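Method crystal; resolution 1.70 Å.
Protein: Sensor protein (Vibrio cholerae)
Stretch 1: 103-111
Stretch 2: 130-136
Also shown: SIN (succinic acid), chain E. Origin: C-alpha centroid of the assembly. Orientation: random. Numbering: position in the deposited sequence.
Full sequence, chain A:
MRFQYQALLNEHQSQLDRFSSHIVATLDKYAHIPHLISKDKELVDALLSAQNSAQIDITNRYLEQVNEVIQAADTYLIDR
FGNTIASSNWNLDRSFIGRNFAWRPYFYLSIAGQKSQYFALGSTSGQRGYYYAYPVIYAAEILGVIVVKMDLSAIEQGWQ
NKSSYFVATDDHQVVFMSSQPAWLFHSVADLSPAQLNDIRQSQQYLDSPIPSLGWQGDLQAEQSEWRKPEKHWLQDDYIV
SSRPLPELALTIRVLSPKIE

Stretch 1 103-111: WRPYFYLSI
Stretch 2, residues 130-136: YYYAYPV

How do the two backbones lie against each other? A helix starts at Pro-105 and carries the contact through Ser-110, with phi -54 to -83° and psi -22 to -46°; 130-136 are an extended part of a longer strand, with phi near -110 to -150° and psi near 130 to 155° until Pro-135, where phi is -71°. The two run in broadly the same direction, their axes 31° apart and 7.8 Å apart at closest approach. The register is set by Tyr-106 CA to Ala-133 CA at 6.0 Å and Ser-110 CA to Pro-135 CA at 5.4 Å. CA-to-CB points toward the helix at Tyr-131 and Ala-133, away at Tyr-132 (chi1 m) and Tyr-134 (chi1 t). No hydrogen bond joins the stretches, and 319 Å² is buried between them.

What happens where the helix begins? Trp-103 (chi1 p) stays out of reach. Arg-104 occupies the N-cap position, phi/psi -86/139°, and its backbone O accepts from Phe-107 N and Tyr-108 N, both at 3.0 Å. Its CA-to-CB bond points toward the strand (chi1 m, chi2 m, chi3 t, chi4 -153°), but NH2 stops 4.5 Å from Tyr-131 OH. A succinic acid, probably from the crystallisation liquor, bridges them: Arg-104 NE donates to SIN O3 at 2.8 Å and NH2 to SIN O4 at 2.9 Å, while Tyr-131 OH donates to SIN O1 at 2.7 Å, at the molecule's other carboxyl. Pro-105 (C-gamma exo) is out of reach.

How does Tyr-106 meet the strand? With chi1 at 62° (p) and chi2 at 74°, its ring lies beside that of Tyr-131 (chi1 m, -59°; chi2 -108°). The planes are 14° apart and the centroids 4.9 Å apart, but the rings barely overlap; Tyr-106 CE2 sits over one face of Tyr-131, 3.5 Å from its CD1. The contact is apolar; Tyr-106 OH donates to SIN O3 over a very short 2.5 Å and also bonds elsewhere in the structure. Nearer the backbone, the methyl of Ala-133 packs close, its CB 4.0 Å from Tyr-106 CB and 3.6 Å from Tyr-106 O.

Which residue closes the contact one helical turn later? After Phe-107 (chi1 t), pointing away, and Tyr-108 (t) and Leu-109 (m, t), out of reach, Ser-110 returns toward the strand; its N donates to Tyr-106 O at 3.2 Å, while Leu-109 N to Pro-105 O and Ile-111 N to Phe-107 O are both 2.8 Å. With chi1 m (-72°), Ser-110 OG lies 3.4 Å from both Ala-133 CB and Ala-133 O, but its hydrogen bonding is satisfied elsewhere. Ser-110 O packs 3.3 Å from Pro-135 CB (ring C-gamma endo). Ile-111 CA-to-CB (t, p) points away, though its end comes nearer.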

# COMPACT_ATOMS: atom_id res chain seq x y z
N TRP A 103 3.27 5.16 -15.60
CA TRP A 103 2.17 5.92 -15.03
C TRP A 103 2.06 5.77 -13.50
O TRP A 103 1.32 6.55 -12.82
CB TRP A 103 0.85 5.50 -15.72
CG TRP A 103 0.56 4.03 -15.61
CD1 TRP A 103 1.01 3.02 -16.47
CD2 TRP A 103 -0.21 3.36 -14.58
NE1 TRP A 103 0.56 1.78 -15.99
CE2 TRP A 103 -0.18 1.97 -14.86
CE3 TRP A 103 -0.92 3.82 -13.46
CZ2 TRP A 103 -0.83 1.03 -14.04
CZ3 TRP A 103 -1.58 2.86 -12.65
CH2 TRP A 103 -1.52 1.50 -12.95
N ARG A 104 2.80 4.82 -12.93
CA ARG A 104 2.74 4.63 -11.48
C ARG A 104 3.69 5.56 -10.75
O ARG A 104 4.85 5.69 -11.14
CB ARG A 104 3.12 3.22 -11.07
CG ARG A 104 2.03 2.22 -11.22
CD ARG A 104 0.91 2.41 -10.16
NE ARG A 104 0.16 1.15 -9.99
CZ ARG A 104 -1.11 1.07 -9.59
NH1 ARG A 104 -1.81 2.16 -9.30
NH2 ARG A 104 -1.72 -0.13 -9.58
N PRO A 105 3.26 6.13 -9.64
CA PRO A 105 4.17 7.03 -8.91
C PRO A 105 5.47 6.37 -8.47
O PRO A 105 6.51 7.01 -8.46
CB PRO A 105 3.34 7.44 -7.70
CG PRO A 105 1.94 7.56 -8.31
CD PRO A 105 1.85 6.28 -9.17
N TYR A 106 5.43 5.09 -8.08
CA TYR A 106 6.70 4.51 -7.64
C TYR A 106 7.72 4.47 -8.77
O TYR A 106 8.93 4.55 -8.48
CB TYR A 106 6.48 3.14 -6.97
CG TYR A 106 5.88 2.07 -7.88
CD1 TYR A 106 6.65 1.44 -8.89
CD2 TYR A 106 4.55 1.66 -7.72
CE1 TYR A 106 6.10 0.43 -9.71
CE2 TYR A 106 4.00 0.65 -8.54
CZ TYR A 106 4.78 0.05 -9.54
OH TYR A 106 4.23 -0.92 -10.38
N PHE A 107 7.30 4.38 -10.03
CA PHE A 107 8.29 4.34 -11.08
C PHE A 107 8.70 5.83 -11.37
O PHE A 107 9.88 6.16 -11.49
CB PHE A 107 7.70 3.75 -12.37
CG PHE A 107 8.66 3.82 -13.54
CD1 PHE A 107 9.67 2.87 -13.67
CD2 PHE A 107 8.64 4.93 -14.41
CE1 PHE A 107 10.67 2.98 -14.62
CE2 PHE A 107 9.63 5.07 -15.37
CZ PHE A 107 10.66 4.08 -15.48
N TYR A 108 7.70 6.70 -11.48
CA TYR A 108 7.97 8.12 -11.78
C TYR A 108 8.95 8.71 -10.78
O TYR A 108 9.92 9.44 -11.17
CB TYR A 108 6.63 8.89 -11.69
CG TYR A 108 6.72 10.39 -11.88
CD1 TYR A 108 7.06 10.94 -13.13
CD2 TYR A 108 6.40 11.25 -10.85
CE1 TYR A 108 7.08 12.33 -13.32
CE2 TYR A 108 6.41 12.64 -11.02
CZ TYR A 108 6.75 13.18 -12.26
OH TYR A 108 6.77 14.56 -12.41
N LEU A 109 8.73 8.41 -9.50
CA LEU A 109 9.63 8.98 -8.48
C LEU A 109 10.98 8.29 -8.44
O LEU A 109 12.01 8.95 -8.29
CB LEU A 109 9.02 8.90 -7.09
CG LEU A 109 7.64 9.60 -6.99
CD1 LEU A 109 6.98 9.32 -5.63
CD2 LEU A 109 7.81 11.12 -7.23
N SER A 110 11.01 6.97 -8.62
CA SER A 110 12.33 6.34 -8.52
C SER A 110 13.21 6.45 -9.75
O SER A 110 14.45 6.34 -9.64
CB SER A 110 12.17 4.86 -8.12
OG SER A 110 11.76 4.77 -6.76
N ILE A 111 12.61 6.68 -10.92
CA ILE A 111 13.45 6.79 -12.11
C ILE A 111 14.17 8.15 -12.01
O ILE A 111 15.14 8.40 -12.73
CB ILE A 111 12.63 6.64 -13.43
CG1 ILE A 111 13.59 6.36 -14.61
CG2 ILE A 111 11.70 7.86 -13.69
CD1 ILE A 111 14.22 4.93 -14.60
N TYR A 130 1.83 -3.15 -1.11
CA TYR A 130 2.61 -2.01 -0.68
C TYR A 130 3.88 -2.18 -1.57
O TYR A 130 4.50 -3.24 -1.57
CB TYR A 130 3.02 -2.12 0.78
CG TYR A 130 3.44 -0.78 1.31
CD1 TYR A 130 2.51 0.14 1.73
CD2 TYR A 130 4.79 -0.40 1.27
CE1 TYR A 130 2.87 1.45 2.09
CE2 TYR A 130 5.17 0.89 1.63
CZ TYR A 130 4.22 1.80 2.03
OH TYR A 130 4.61 3.11 2.30
N TYR A 131 4.29 -1.10 -2.22
CA TYR A 131 5.40 -1.16 -3.16
C TYR A 131 6.60 -0.35 -2.72
O TYR A 131 6.43 0.80 -2.28
CB TYR A 131 4.95 -0.59 -4.53
CG TYR A 131 3.77 -1.30 -5.18
CD1 TYR A 131 3.94 -2.10 -6.30
CD2 TYR A 131 2.46 -1.09 -4.73
CE1 TYR A 131 2.85 -2.70 -6.96
CE2 TYR A 131 1.37 -1.69 -5.39
CZ TYR A 131 1.57 -2.48 -6.48
OH TYR A 131 0.51 -3.09 -7.10
N TYR A 132 7.79 -0.96 -2.82
CA TYR A 132 9.04 -0.22 -2.56
C TYR A 132 9.82 -0.23 -3.88
O TYR A 132 9.96 -1.28 -4.52
CB TYR A 132 9.88 -0.93 -1.50
CG TYR A 132 9.34 -0.70 -0.10
CD1 TYR A 132 9.52 0.52 0.53
CD2 TYR A 132 8.66 -1.71 0.55
CE1 TYR A 132 9.04 0.74 1.83
CE2 TYR A 132 8.18 -1.53 1.85
CZ TYR A 132 8.37 -0.33 2.47
OH TYR A 132 7.93 -0.19 3.76
N ALA A 133 10.37 0.92 -4.27
CA ALA A 133 11.10 0.98 -5.54
C ALA A 133 12.42 1.71 -5.34
O ALA A 133 12.58 2.52 -4.39
CB ALA A 133 10.23 1.72 -6.59
N TYR A 134 13.38 1.40 -6.19
CA TYR A 134 14.71 2.03 -6.03
C TYR A 134 15.35 2.09 -7.41
O TYR A 134 15.20 1.20 -8.23
CB TYR A 134 15.57 1.13 -5.11
CG TYR A 134 16.71 1.87 -4.47
CD1 TYR A 134 16.54 2.55 -3.26
CD2 TYR A 134 17.97 1.89 -5.08
CE1 TYR A 134 17.60 3.25 -2.69
CE2 TYR A 134 19.03 2.59 -4.50
CZ TYR A 134 18.83 3.27 -3.30
OH TYR A 134 19.89 4.01 -2.73
N PRO A 135 16.10 3.18 -7.69
CA PRO A 135 16.74 3.28 -9.01
C PRO A 135 17.92 2.29 -9.18
O PRO A 135 18.67 2.04 -8.21
CB PRO A 135 17.27 4.74 -9.03
CG PRO A 135 17.60 4.98 -7.55
CD PRO A 135 16.35 4.37 -6.85
N VAL A 136 18.07 1.73 -10.39
CA VAL A 136 19.24 0.88 -10.66
C VAL A 136 20.25 1.84 -11.30
O VAL A 136 19.97 2.42 -12.34
CB VAL A 136 18.92 -0.23 -11.64
CG1 VAL A 136 20.24 -1.03 -11.97
CG2 VAL A 136 17.87 -1.19 -11.00
C1 SIN E . 0.39 -5.28 -10.14
O1 SIN E . 0.74 -5.03 -8.94
O2 SIN E . -0.59 -6.03 -10.41
C2 SIN E . 1.14 -4.65 -11.32
C3 SIN E . 1.99 -3.44 -10.88
C4 SIN E . 1.16 -2.20 -10.59
O3 SIN E . 1.77 -1.15 -10.20
O4 SIN E . -0.09 -2.25 -10.69